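Matrix protein VP40 (Lake Victoria marburgvirus, PDB 5B0V) is the viral matrix protein that drives particle assembly and budding, forming dimers that reorganise into multimers at the plasma membrane. Local coordinates at residues W97-I102 with Q157-N162; P213-I218 with F289-N294. One frame throughout, in Å; residues are numbered along the deposited sequence.

Contact 1 and contact 2 have centres about 8 Å apart and touch directly. Contact 1 packs the two sheets of the N-terminal domain together; contact 2, which lies later in the chain, sets a proline-rich loop of the C-terminal domain on the end of strand 286-290. Their junction joins 97-102 to 289-294, and so one domain to the other: Gly-101 N lies 2.9 Å from Gln-290 OE1, a weak hydrogen bond at most, and Pro-99 CB packs on the same oxygen at 3.6 Å. Farther along, the Trp-97 ring touches Glu-293 and Asn-294, its NE1 lying 3.6 Å from Glu-293 CB. No other chain of the assembly touches any of the four segments.

Contact 1 (W97-I102 with Q157-N162); sequences WLPLGI and QAFIQN
Phe-159 projects from strand 156-160 onto Leu-98 and Pro-99 of strand 91-104 and carries most of the contact. Leu-98 meets one face of its ring: CD2 sits 3.6 Å from the centroid, only 13° off the ring normal, a CH-pi contact nearly over the centre. CB of the same leucine, 3.5 Å from Phe-159 CZ, touches nearer the rim. The Phe-159 side chain leaves its backbone toward strand 91-104, with CG beside the backbone N and anti to the carbonyl carbon (chi1 -60°). At the ring edge, in its plane, Pro-99 O approaches CZ and CE2, where the slightly electropositive C-H rim would suit a carbonyl oxygen, while Pro-99 CD packs 4.1 Å from CE2.

Two residues earlier on the same strand, Gln-157 takes over. Its CG lies 4.5 Å from Leu-100 CD2, and the chain bends at chi2, which sets CD aside from an extended course. A water donates to Leu-100 O at 2.8 Å and also to Gln-157 OE1, bridging two acceptors that could not bond each other directly; the exact length of the second bond is doubtful at this resolution.

Behind the interface, Val-135 and Val-137 of strand 133-139 touch Phe-159, and Leu-77 of strand 72-83 lies against Leu-98 and Leu-100. A classic beta bulge sets Leu-100 and Gly-101 together opposite Phe-75 of strand 72-83, to which both are backbone-bonded. At the Gly-101 backbone angles a CB would run into Leu-100 O. The axes of strands 97-102 and 157-160 approach to 8.6 Å, with 132° between their directions. The strands belong to different sheets and meet through side chains, with Phe-159 laid on Leu-98 and Pro-99, rather than by backbone pairing, as between the layers of the beta-sandwich in the filovirus VP40 N-terminal domain.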
# COMPACT_ATOMS: atom_id res chain seq x y z
N TRP A 97 13.92 -5.27 -12.93
CA TRP A 97 14.06 -4.49 -11.70
C TRP A 97 14.16 -3.01 -11.98
O TRP A 97 15.05 -2.57 -12.66
CB TRP A 97 15.30 -4.98 -10.96
CG TRP A 97 15.06 -6.36 -10.40
CD1 TRP A 97 14.55 -6.66 -9.17
CD2 TRP A 97 15.26 -7.61 -11.07
NE1 TRP A 97 14.46 -8.02 -9.02
CE2 TRP A 97 14.90 -8.62 -10.17
CE3 TRP A 97 15.75 -7.97 -12.34
CZ2 TRP A 97 14.99 -9.98 -10.49
CZ3 TRP A 97 15.85 -9.35 -12.66
CH2 TRP A 97 15.47 -10.33 -11.73
N LEU A 98 13.24 -2.25 -11.40
CA LEU A 98 13.01 -0.87 -11.77
C LEU A 98 13.11 0.03 -10.54
O LEU A 98 12.14 0.19 -9.79
CB LEU A 98 11.63 -0.75 -12.41
CG LEU A 98 11.43 -1.70 -13.60
CD1 LEU A 98 9.97 -1.86 -13.98
CD2 LEU A 98 12.21 -1.23 -14.80
N PRO A 99 14.29 0.57 -10.27
CA PRO A 99 14.42 1.52 -9.16
C PRO A 99 13.55 2.74 -9.37
O PRO A 99 13.45 3.20 -10.50
CB PRO A 99 15.88 1.92 -9.23
CG PRO A 99 16.53 0.71 -9.78
CD PRO A 99 15.59 0.13 -10.77
N LEU A 100 12.92 3.24 -8.33
CA LEU A 100 12.14 4.48 -8.42
C LEU A 100 12.73 5.59 -7.59
O LEU A 100 12.30 6.72 -7.73
CB LEU A 100 10.73 4.27 -7.89
CG LEU A 100 9.94 3.08 -8.44
CD1 LEU A 100 8.63 3.02 -7.68
CD2 LEU A 100 9.69 3.23 -9.93
N GLY A 101 13.66 5.28 -6.69
CA GLY A 101 14.27 6.28 -5.85
C GLY A 101 14.52 5.87 -4.42
O GLY A 101 13.96 4.89 -3.92
N ILE A 102 15.33 6.68 -3.76
CA ILE A 102 15.54 6.57 -2.34
C ILE A 102 14.99 7.82 -1.66
O ILE A 102 15.30 8.90 -2.08
CB ILE A 102 17.02 6.45 -2.05
CG1 ILE A 102 17.53 5.16 -2.69
CG2 ILE A 102 17.28 6.50 -0.56
CD1 ILE A 102 18.99 4.94 -2.49
N GLN A 157 8.13 6.91 -15.21
CA GLN A 157 9.56 6.76 -15.01
C GLN A 157 10.15 5.96 -16.19
O GLN A 157 9.66 4.89 -16.54
CB GLN A 157 9.78 6.03 -13.69
CG GLN A 157 11.20 5.56 -13.41
CD GLN A 157 12.04 6.66 -12.82
OE1 GLN A 157 11.96 6.92 -11.64
NE2 GLN A 157 12.84 7.31 -13.64
N ALA A 158 11.22 6.48 -16.78
CA ALA A 158 11.88 5.84 -17.92
C ALA A 158 13.13 5.08 -17.51
O ALA A 158 13.79 5.42 -16.52
CB ALA A 158 12.21 6.88 -18.95
N PHE A 159 13.46 4.04 -18.27
CA PHE A 159 14.68 3.27 -18.05
C PHE A 159 15.28 3.01 -19.41
O PHE A 159 14.52 2.80 -20.36
CB PHE A 159 14.36 1.94 -17.39
CG PHE A 159 13.70 2.10 -16.07
CD1 PHE A 159 12.33 2.18 -15.96
CD2 PHE A 159 14.47 2.20 -14.94
CE1 PHE A 159 11.73 2.37 -14.73
CE2 PHE A 159 13.88 2.38 -13.71
CZ PHE A 159 12.51 2.46 -13.60
N ILE A 160 16.61 3.02 -19.52
CA ILE A 160 17.23 2.56 -20.77
C ILE A 160 16.78 1.12 -20.94
O ILE A 160 16.73 0.36 -19.99
CB ILE A 160 18.77 2.63 -20.77
CG1 ILE A 160 19.26 4.08 -20.91
CG2 ILE A 160 19.36 1.88 -21.94
CD1 ILE A 160 19.38 4.87 -19.60
N GLN A 161 16.40 0.77 -22.15
CA GLN A 161 15.87 -0.56 -22.39
C GLN A 161 16.88 -1.61 -21.98
O GLN A 161 16.52 -2.59 -21.38
CB GLN A 161 15.50 -0.75 -23.85
CG GLN A 161 14.65 -1.97 -24.08
CD GLN A 161 14.51 -2.31 -25.54
OE1 GLN A 161 13.45 -2.09 -26.15
NE2 GLN A 161 15.58 -2.83 -26.13
N ASN A 162 18.14 -1.42 -22.33
CA ASN A 162 19.10 -2.48 -22.06
C ASN A 162 19.35 -2.70 -20.57
O ASN A 162 20.17 -3.51 -20.20
CB ASN A 162 20.40 -2.27 -22.85
CG ASN A 162 21.08 -0.92 -22.55
OD1 ASN A 162 21.41 -0.63 -21.39
ND2 ASN A 162 21.26 -0.09 -23.57
O HOH W 1 10.32 6.95 -9.69

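Contact 2 (P213-I218 with F289-N294); sequences PNLPPI and FQAPEN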
# COMPACT_ATOMS: atom_id res chain seq x y z
N PRO A 213 27.09 4.96 -16.90
CA PRO A 213 26.47 6.04 -17.65
C PRO A 213 24.95 6.03 -17.61
O PRO A 213 24.34 7.09 -17.79
CB PRO A 213 26.97 5.83 -19.08
CG PRO A 213 27.63 4.49 -19.09
CD PRO A 213 28.07 4.21 -17.71
N ASN A 214 24.36 4.87 -17.36
CA ASN A 214 22.92 4.75 -17.32
C ASN A 214 22.28 4.73 -15.93
O ASN A 214 21.11 4.36 -15.79
CB ASN A 214 22.51 3.51 -18.11
CG ASN A 214 22.88 3.60 -19.57
OD1 ASN A 214 22.99 2.59 -20.27
ND2 ASN A 214 23.03 4.84 -20.06
N LEU A 215 23.02 5.14 -14.91
CA LEU A 215 22.49 5.37 -13.58
C LEU A 215 22.74 6.84 -13.20
O LEU A 215 23.76 7.42 -13.57
CB LEU A 215 23.20 4.49 -12.58
CG LEU A 215 23.07 2.99 -12.79
CD1 LEU A 215 24.02 2.22 -11.88
CD2 LEU A 215 21.66 2.53 -12.52
N PRO A 216 21.83 7.43 -12.41
CA PRO A 216 22.14 8.82 -12.04
C PRO A 216 23.39 8.89 -11.17
O PRO A 216 23.73 7.91 -10.50
CB PRO A 216 20.89 9.26 -11.29
CG PRO A 216 20.33 8.00 -10.68
CD PRO A 216 20.78 6.84 -11.55
N PRO A 217 24.09 10.03 -11.20
CA PRO A 217 25.29 10.14 -10.39
C PRO A 217 24.97 10.21 -8.89
O PRO A 217 23.90 10.66 -8.48
CB PRO A 217 25.96 11.42 -10.88
CG PRO A 217 24.96 12.13 -11.73
CD PRO A 217 23.69 11.33 -11.76
N ILE A 218 25.93 9.74 -8.12
CA ILE A 218 25.81 9.58 -6.69
C ILE A 218 26.50 10.77 -6.06
O ILE A 218 27.71 10.87 -6.09
CB ILE A 218 26.54 8.32 -6.24
CG1 ILE A 218 26.06 7.12 -7.09
CG2 ILE A 218 26.36 8.11 -4.74
CD1 ILE A 218 26.91 5.87 -7.07
N PHE A 289 23.16 3.20 -3.26
CA PHE A 289 22.50 3.58 -4.49
C PHE A 289 21.77 2.36 -5.03
O PHE A 289 21.98 1.23 -4.60
CB PHE A 289 23.52 4.18 -5.50
CG PHE A 289 24.50 3.19 -6.07
CD1 PHE A 289 25.68 2.89 -5.41
CD2 PHE A 289 24.25 2.58 -7.28
CE1 PHE A 289 26.59 1.99 -5.93
CE2 PHE A 289 25.15 1.68 -7.80
CZ PHE A 289 26.32 1.38 -7.13
N GLN A 290 20.89 2.61 -5.98
CA GLN A 290 20.06 1.57 -6.52
C GLN A 290 20.49 1.21 -7.91
O GLN A 290 20.76 2.09 -8.73
CB GLN A 290 18.62 2.05 -6.62
CG GLN A 290 18.03 2.62 -5.36
CD GLN A 290 16.55 2.71 -5.52
OE1 GLN A 290 16.04 3.68 -6.09
NE2 GLN A 290 15.83 1.65 -5.10
N ALA A 291 20.54 -0.10 -8.17
CA ALA A 291 20.70 -0.63 -9.51
C ALA A 291 19.90 -1.91 -9.58
O ALA A 291 19.59 -2.48 -8.55
CB ALA A 291 22.15 -0.91 -9.79
N PRO A 292 19.57 -2.37 -10.80
CA PRO A 292 18.83 -3.60 -10.94
C PRO A 292 19.50 -4.76 -10.26
O PRO A 292 20.69 -4.87 -10.26
CB PRO A 292 18.80 -3.80 -12.44
CG PRO A 292 18.67 -2.41 -12.97
CD PRO A 292 19.61 -1.63 -12.08
N GLU A 293 18.69 -5.60 -9.64
CA GLU A 293 19.15 -6.76 -8.90
C GLU A 293 20.10 -7.62 -9.75
O GLU A 293 21.16 -8.03 -9.30
CB GLU A 293 17.94 -7.56 -8.40
CG GLU A 293 18.24 -8.85 -7.66
CD GLU A 293 18.91 -8.64 -6.32
OE1 GLU A 293 19.18 -7.50 -5.96
OE2 GLU A 293 19.18 -9.64 -5.63
N ASN A 294 19.73 -7.85 -11.00
CA ASN A 294 20.59 -8.62 -11.92
C ASN A 294 21.72 -7.82 -12.55
O ASN A 294 22.33 -8.30 -13.48
CB ASN A 294 19.77 -9.24 -13.06
CG ASN A 294 19.07 -8.19 -13.94
OD1 ASN A 294 18.95 -7.01 -13.56
ND2 ASN A 294 18.58 -8.62 -15.09
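Gln-290, whose backbone O lies 3.9 Å from Leu-215 CD2, has its side-chain amide held by the N-terminal domain: NE2 donates to Phe-75 O, and OE1 also faces that domain. This ties the last strand residue of 286-290 to the neighbouring domain, while the residues on either side of it, Phe-289 and Ala-291, receive the loop 213-218. The contact belongs to the beta-sandwich of the VP40 C-terminal domain, where strand 286-290 is the outermost of a three-stranded antiparallel sheet within this chain and the loop leads into strand 218-219.

Leu-215 divides its branches: CD2 faces the Gln-290 carbonyl, whereas CD1 packs against Ala-291 CB at 4.2 Å and obliquely against Phe-289 CE2 at 4.3 Å. Ile-263 of strand 260-264 touches the Phe-289 side chain. The Phe-289 backbone pairs with Phe-261, that of Ala-291 with Ser-259, and that of Ile-218 with Val-209. Phe-289 CG stands between the backbone N and the carbonyl carbon (chi1 69°), a position in which CG itself meets the Ile-218 methyl. Ile-218 extends its CD1 away from the main chain (chi2 164°) to cover one ring face in a CH-pi contact: the methyl stands 3.6 Å above the plane, displaced from the centre toward the rim, nearest to CG and CD1 of Phe-289.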